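Local coordinates for protein poly-gamma-glutamate hydrolase (Bacillus phage phiNIT1, PDB 3A9L) that uses a zinc ion to hydrolyse the gamma-glutamyl linkages of bacterial poly-gamma-glutamate, at residues 5-14 with 76-86. Numbering follows the deposited sequence.
Sequences DTYPNIEALE and RLHVTSTHFDE. With PO4 (phosphate ion), chain D.
The imidazole of His78 is held at its edge from two sides: ND1 donates to Asp5 OD1 (2.6 Å), almost exactly in the ring plane, and NE2 points at O4 of a phosphate, probably from the crystallisation liquor, 2.7 Å away. The Asp5 carboxylate is turned 67° to that ring, and its other oxygen, OD2, takes the backbone N-H of Thr80 at 2.7 Å, so both oxygens grip the loop. The Tyr7 ring carries the CG2 methyl of the preceding Thr6 over the centre of one face and the CA of Leu13 near the rim of the other. Leu13 CD1 sits 3.4 Å from Leu77 O, and Val79 CG2 lies against the backbone carbonyl oxygen of Tyr7. Ile10 lays CD1 against Phe84 CE2 at 3.5 Å. Asp85 OD1 accepts from Ile10 N (3.0 Å) at the start of helix 10-16, where Asn9 is the N-cap. Asp85 OD2 and Glu11 OE1 are 2.5 Å apart, so one acid is probably protonated and donates to the other. The N-terminal segment thus clasps the loop between strand 62-68 and helix 87-94. His78 lies in the second shell of the zinc site, its side chain about 3 Å from those of the ligands His40 and Glu45. Asp5 at ND1 probably fixes the ring's rotation, leaving NE2 aimed at the phosphate.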
ATOM      1  N   ASP A   5     -19.036   7.159 -17.407  1.00 36.66           N
ATOM      2  CA  ASP A   5     -18.377   7.617 -16.177  1.00 35.26           C
ATOM      3  C   ASP A   5     -18.726   9.054 -15.816  1.00 34.49           C
ATOM      4  O   ASP A   5     -19.166   9.809 -16.665  1.00 34.97           O
ATOM      5  CB  ASP A   5     -16.861   7.435 -16.288  1.00 35.01           C
ATOM      6  CG  ASP A   5     -16.457   5.966 -16.332  1.00 33.64           C
ATOM      7  OD1 ASP A   5     -17.267   5.111 -15.919  1.00 32.97           O
ATOM      8  OD2 ASP A   5     -15.338   5.663 -16.783  1.00 31.28           O
ATOM      9  N   THR A   6     -18.576   9.403 -14.539  1.00 34.22           N
ATOM     10  CA  THR A   6     -18.617  10.800 -14.090  1.00 32.77           C
ATOM     11  C   THR A   6     -17.293  11.486 -14.438  1.00 32.51           C
ATOM     12  O   THR A   6     -17.285  12.500 -15.165  1.00 33.21           O
ATOM     13  CB  THR A   6     -18.949  10.899 -12.567  1.00 33.20           C
ATOM     14  OG1 THR A   6     -20.283  10.426 -12.358  1.00 31.31           O
ATOM     15  CG2 THR A   6     -18.851  12.334 -12.045  1.00 33.37           C
ATOM     16  N   TYR A   7     -16.180  10.923 -13.963  1.00 29.96           N
ATOM     17  CA  TYR A   7     -14.860  11.508 -14.213  1.00 28.52           C
ATOM     18  C   TYR A   7     -14.177  10.873 -15.425  1.00 26.70           C
ATOM     19  O   TYR A   7     -14.212   9.670 -15.568  1.00 26.07           O
ATOM     20  CB  TYR A   7     -13.972  11.439 -12.966  1.00 28.27           C
ATOM     21  CG  TYR A   7     -14.638  11.971 -11.708  1.00 28.03           C
ATOM     22  CD1 TYR A   7     -14.759  13.353 -11.474  1.00 28.20           C
ATOM     23  CD2 TYR A   7     -15.159  11.093 -10.757  1.00 26.66           C
ATOM     24  CE1 TYR A   7     -15.389  13.841 -10.321  1.00 29.11           C
ATOM     25  CE2 TYR A   7     -15.772  11.579  -9.567  1.00 30.70           C
ATOM     26  CZ  TYR A   7     -15.885  12.956  -9.366  1.00 31.61           C
ATOM     27  OH  TYR A   7     -16.518  13.441  -8.217  1.00 31.14           O
ATOM     28  N   PRO A   8     -13.613  11.704 -16.327  1.00 26.11           N
ATOM     29  CA  PRO A   8     -12.960  11.262 -17.560  1.00 24.91           C
ATOM     30  C   PRO A   8     -11.643  10.593 -17.297  1.00 23.72           C
ATOM     31  O   PRO A   8     -11.109   9.884 -18.158  1.00 23.97           O
ATOM     32  CB  PRO A   8     -12.729  12.561 -18.323  1.00 24.66           C
ATOM     33  CG  PRO A   8     -12.865  13.629 -17.354  1.00 26.04           C
ATOM     34  CD  PRO A   8     -13.867  13.153 -16.363  1.00 25.98           C
ATOM     35  N   ASN A   9     -11.135  10.819 -16.105  1.00 23.29           N
ATOM     36  CA  ASN A   9      -9.894  10.213 -15.668  1.00 23.47           C
ATOM     37  C   ASN A   9      -9.745  10.446 -14.170  1.00 23.50           C
ATOM     38  O   ASN A   9     -10.569  11.130 -13.541  1.00 23.95           O
ATOM     39  CB  ASN A   9      -8.756  10.898 -16.391  1.00 23.67           C
ATOM     40  CG  ASN A   9      -8.808  12.390 -16.231  1.00 23.07           C
ATOM     41  OD1 ASN A   9      -8.656  12.916 -15.131  1.00 20.89           O
ATOM     42  ND2 ASN A   9      -9.023  13.088 -17.336  1.00 23.62           N
ATOM     43  N   ILE A  10      -8.637   9.982 -13.615  1.00 23.80           N
ATOM     44  CA  ILE A  10      -8.471   9.975 -12.162  1.00 23.36           C
ATOM     45  C   ILE A  10      -8.068  11.319 -11.565  1.00 24.56           C
ATOM     46  O   ILE A  10      -8.395  11.589 -10.389  1.00 24.43           O
ATOM     47  CB  ILE A  10      -7.529   8.824 -11.720  1.00 23.62           C
ATOM     48  CG1 ILE A  10      -8.212   7.476 -11.979  1.00 22.38           C
ATOM     49  CG2 ILE A  10      -7.087   8.970 -10.248  1.00 21.28           C
ATOM     50  CD1 ILE A  10      -9.313   7.054 -10.968  1.00 19.67           C
ATOM     51  N   GLU A  11      -7.373  12.154 -12.353  1.00 24.94           N
ATOM     52  CA  GLU A  11      -7.115  13.546 -11.957  1.00 26.65           C
ATOM     53  C   GLU A  11      -8.439  14.261 -11.658  1.00 26.44           C
ATOM     54  O   GLU A  11      -8.656  14.764 -10.539  1.00 27.22           O
ATOM     55  CB  GLU A  11      -6.362  14.303 -13.068  1.00 26.48           C
ATOM     56  CG  GLU A  11      -4.881  13.978 -13.188  1.00 28.40           C
ATOM     57  CD  GLU A  11      -4.584  12.654 -13.885  1.00 30.61           C
ATOM     58  OE1 GLU A  11      -5.503  12.040 -14.501  1.00 29.56           O
ATOM     59  OE2 GLU A  11      -3.400  12.255 -13.838  1.00 32.02           O
ATOM     60  N   ALA A  12      -9.334  14.287 -12.650  1.00 26.50           N
ATOM     61  CA  ALA A  12     -10.660  14.872 -12.475  1.00 26.39           C
ATOM     62  C   ALA A  12     -11.370  14.322 -11.237  1.00 26.40           C
ATOM     63  O   ALA A  12     -11.977  15.070 -10.462  1.00 27.10           O
ATOM     64  CB  ALA A  12     -11.508  14.633 -13.724  1.00 26.01           C
ATOM     65  N   LEU A  13     -11.292  13.002 -11.059  1.00 26.00           N
ATOM     66  CA  LEU A  13     -11.827  12.345  -9.878  1.00 25.12           C
ATOM     67  C   LEU A  13     -11.153  12.832  -8.604  1.00 25.03           C
ATOM     68  O   LEU A  13     -11.824  13.233  -7.660  1.00 26.49           O
ATOM     69  CB  LEU A  13     -11.679  10.814  -9.994  1.00 25.34           C
ATOM     70  CG  LEU A  13     -12.350   9.982  -8.889  1.00 24.31           C
ATOM     71  CD1 LEU A  13     -12.642   8.595  -9.354  1.00 26.41           C
ATOM     72  CD2 LEU A  13     -11.528   9.890  -7.647  1.00 23.95           C
ATOM     73  N   GLU A  14      -9.827  12.793  -8.576  1.00 24.89           N
ATOM     74  CA  GLU A  14      -9.090  13.173  -7.383  1.00 24.88           C
ATOM     75  C   GLU A  14      -9.303  14.652  -7.023  1.00 25.67           C
ATOM     76  O   GLU A  14      -9.411  15.028  -5.827  1.00 24.03           O
ATOM     77  CB  GLU A  14      -7.611  12.831  -7.582  1.00 25.03           C
ATOM     78  CG  GLU A  14      -7.408  11.320  -7.452  1.00 23.94           C
ATOM     79  CD  GLU A  14      -5.962  10.892  -7.133  1.00 24.60           C
ATOM     80  OE1 GLU A  14      -5.126  11.759  -6.817  1.00 23.82           O
ATOM     81  OE2 GLU A  14      -5.686   9.666  -7.170  1.00 23.80           O
ATOM     82  N   ARG A  76     -19.891   6.455  -9.117  1.00 22.66           N
ATOM     83  CA  ARG A  76     -19.345   7.746  -9.554  1.00 23.02           C
ATOM     84  C   ARG A  76     -17.816   7.772  -9.481  1.00 23.36           C
ATOM     85  O   ARG A  76     -17.167   8.628 -10.075  1.00 23.19           O
ATOM     86  CB  ARG A  76     -19.972   8.927  -8.775  1.00 22.53           C
ATOM     87  CG  ARG A  76     -19.449   9.217  -7.402  1.00 22.91           C
ATOM     88  CD  ARG A  76     -19.957  10.593  -6.926  1.00 23.32           C
ATOM     89  NE  ARG A  76     -19.313  11.022  -5.680  1.00 24.69           N
ATOM     90  CZ  ARG A  76     -19.841  10.882  -4.458  1.00 26.85           C
ATOM     91  NH1 ARG A  76     -21.039  10.323  -4.287  1.00 26.00           N
ATOM     92  NH2 ARG A  76     -19.170  11.322  -3.391  1.00 26.79           N
ATOM     93  N   LEU A  77     -17.256   6.810  -8.742  1.00 23.70           N
ATOM     94  CA  LEU A  77     -15.817   6.707  -8.605  1.00 23.70           C
ATOM     95  C   LEU A  77     -15.241   5.775  -9.689  1.00 24.12           C
ATOM     96  O   LEU A  77     -14.026   5.479  -9.714  1.00 23.03           O
ATOM     97  CB  LEU A  77     -15.478   6.213  -7.203  1.00 23.51           C
ATOM     98  CG  LEU A  77     -16.056   7.011  -6.044  1.00 24.95           C
ATOM     99  CD1 LEU A  77     -15.914   6.205  -4.771  1.00 27.01           C
ATOM    100  CD2 LEU A  77     -15.375   8.389  -5.913  1.00 22.13           C
ATOM    101  N   HIS A  78     -16.117   5.335 -10.595  1.00 24.11           N
ATOM    102  CA  HIS A  78     -15.728   4.414 -11.655  1.00 24.88           C
ATOM    103  C   HIS A  78     -15.096   5.150 -12.812  1.00 25.21           C
ATOM    104  O   HIS A  78     -15.746   5.980 -13.457  1.00 25.89           O
ATOM    105  CB  HIS A  78     -16.922   3.556 -12.115  1.00 24.13           C
ATOM    106  CG  HIS A  78     -16.591   2.594 -13.215  1.00 25.98           C
ATOM    107  ND1 HIS A  78     -16.706   2.923 -14.551  1.00 25.85           N
ATOM    108  CD2 HIS A  78     -16.166   1.309 -13.181  1.00 27.41           C
ATOM    109  CE1 HIS A  78     -16.356   1.888 -15.291  1.00 28.10           C
ATOM    110  NE2 HIS A  78     -16.027   0.893 -14.484  1.00 28.62           N
ATOM    111  N   VAL A  79     -13.819   4.844 -13.060  1.00 24.24           N
ATOM    112  CA  VAL A  79     -13.144   5.270 -14.263  1.00 24.04           C
ATOM    113  C   VAL A  79     -12.750   4.013 -15.041  1.00 23.79           C
ATOM    114  O   VAL A  79     -11.916   3.205 -14.612  1.00 22.98           O
ATOM    115  CB  VAL A  79     -11.974   6.253 -13.964  1.00 24.42           C
ATOM    116  CG1 VAL A  79     -11.143   6.524 -15.193  1.00 23.12           C
ATOM    117  CG2 VAL A  79     -12.549   7.614 -13.438  1.00 25.32           C
ATOM    118  N   THR A  80     -13.401   3.827 -16.175  1.00 22.74           N
ATOM    119  CA  THR A  80     -13.150   2.665 -16.995  1.00 22.75           C
ATOM    120  C   THR A  80     -11.643   2.388 -17.186  1.00 21.76           C
ATOM    121  O   THR A  80     -10.836   3.324 -17.246  1.00 21.02           O
ATOM    122  CB  THR A  80     -13.859   2.825 -18.340  1.00 23.22           C
ATOM    123  OG1 THR A  80     -14.093   1.531 -18.909  1.00 23.02           O
ATOM    124  CG2 THR A  80     -13.044   3.729 -19.281  1.00 25.03           C
ATOM    125  N   SER A  81     -11.273   1.108 -17.283  1.00 21.74           N
ATOM    126  CA  SER A  81      -9.848   0.678 -17.376  1.00 20.77           C
ATOM    127  C   SER A  81      -9.028   1.270 -18.524  1.00 21.80           C
ATOM    128  O   SER A  81      -7.818   1.507 -18.378  1.00 21.82           O
ATOM    129  CB  SER A  81      -9.729  -0.855 -17.438  1.00 21.03           C
ATOM    130  OG  SER A  81     -10.620  -1.492 -16.545  1.00 18.58           O
ATOM    131  N   THR A  82      -9.657   1.495 -19.681  1.00 21.28           N
ATOM    132  CA  THR A  82      -8.941   2.166 -20.764  1.00 21.92           C
ATOM    133  C   THR A  82      -8.566   3.639 -20.444  1.00 21.53           C
ATOM    134  O   THR A  82      -7.791   4.227 -21.179  1.00 21.03           O
ATOM    135  CB  THR A  82      -9.767   2.194 -22.048  1.00 21.39           C
ATOM    136  OG1 THR A  82     -10.989   2.880 -21.774  1.00 23.73           O
ATOM    137  CG2 THR A  82     -10.047   0.774 -22.576  1.00 22.37           C
ATOM    138  N   HIS A  83      -9.147   4.222 -19.392  1.00 22.16           N
ATOM    139  CA  HIS A  83      -8.988   5.661 -19.057  1.00 23.68           C
ATOM    140  C   HIS A  83      -8.325   5.827 -17.694  1.00 23.20           C
ATOM    141  O   HIS A  83      -8.073   6.947 -17.216  1.00 22.44           O
ATOM    142  CB  HIS A  83     -10.350   6.371 -19.046  1.00 24.16           C
ATOM    143  CG  HIS A  83     -10.993   6.448 -20.391  1.00 27.19           C
ATOM    144  ND1 HIS A  83     -12.128   7.184 -20.630  1.00 31.03           N
ATOM    145  CD2 HIS A  83     -10.638   5.908 -21.580  1.00 30.41           C
ATOM    146  CE1 HIS A  83     -12.452   7.089 -21.906  1.00 30.69           C
ATOM    147  NE2 HIS A  83     -11.559   6.322 -22.506  1.00 31.81           N
ATOM    148  N   PHE A  84      -8.026   4.688 -17.093  1.00 23.08           N
ATOM    149  CA  PHE A  84      -7.637   4.679 -15.697  1.00 22.82           C
ATOM    150  C   PHE A  84      -6.170   4.940 -15.652  1.00 22.15           C
ATOM    151  O   PHE A  84      -5.348   4.183 -16.185  1.00 20.28           O
ATOM    152  CB  PHE A  84      -8.007   3.372 -15.003  1.00 22.72           C
ATOM    153  CG  PHE A  84      -7.688   3.365 -13.522  1.00 20.19           C
ATOM    154  CD1 PHE A  84      -6.432   2.984 -13.078  1.00 21.03           C
ATOM    155  CD2 PHE A  84      -8.643   3.738 -12.592  1.00 20.76           C
ATOM    156  CE1 PHE A  84      -6.134   2.966 -11.740  1.00 20.98           C
ATOM    157  CE2 PHE A  84      -8.350   3.731 -11.244  1.00 21.33           C
ATOM    158  CZ  PHE A  84      -7.112   3.327 -10.820  1.00 23.80           C
ATOM    159  N   ASP A  85      -5.861   6.048 -15.009  1.00 22.17           N
ATOM    160  CA  ASP A  85      -4.530   6.610 -15.104  1.00 22.68           C
ATOM    161  C   ASP A  85      -3.957   7.018 -13.738  1.00 22.38           C
ATOM    162  O   ASP A  85      -3.047   7.817 -13.677  1.00 23.15           O
ATOM    163  CB  ASP A  85      -4.529   7.786 -16.113  1.00 23.09           C
ATOM    164  CG  ASP A  85      -5.197   9.052 -15.576  1.00 23.75           C
ATOM    165  OD1 ASP A  85      -6.091   8.952 -14.738  1.00 27.29           O
ATOM    166  OD2 ASP A  85      -4.837  10.160 -16.034  1.00 26.34           O
ATOM    167  N   GLU A  86      -4.461   6.441 -12.652  1.00 22.73           N
ATOM    168  CA  GLU A  86      -3.940   6.793 -11.337  1.00 21.50           C
ATOM    169  C   GLU A  86      -2.410   6.613 -11.388  1.00 20.87           C
ATOM    170  O   GLU A  86      -1.915   5.530 -11.751  1.00 20.39           O
ATOM    171  CB  GLU A  86      -4.615   5.944 -10.266  1.00 21.08           C
ATOM    172  CG  GLU A  86      -4.437   6.421  -8.837  1.00 21.24           C
ATOM    173  CD  GLU A  86      -3.082   6.057  -8.322  1.00 18.96           C
ATOM    174  OE1 GLU A  86      -2.750   4.855  -8.382  1.00 17.28           O
ATOM    175  OE2 GLU A  86      -2.322   6.985  -7.960  1.00 18.41           O
TER
HETATM  176  P   PO4 D 261     -14.598  -1.446 -16.805  1.00 36.33           P
HETATM  177  O1  PO4 D 261     -15.164  -0.266 -17.565  1.00 37.37           O
HETATM  178  O2  PO4 D 261     -14.829  -2.762 -17.529  1.00 36.48           O
HETATM  179  O3  PO4 D 261     -13.116  -1.190 -16.731  1.00 37.37           O
HETATM  180  O4  PO4 D 261     -15.204  -1.534 -15.431  1.00 34.44           O
HETATM  181  O   HOH W   1     -18.614   6.676 -12.926  1.00 35.23           O
HETATM  182  O   HOH W   2     -15.847   8.516 -12.569  1.00 27.26           O
HETATM  183  O   HOH W   3      -3.134   9.193  -7.242  1.00 24.84           O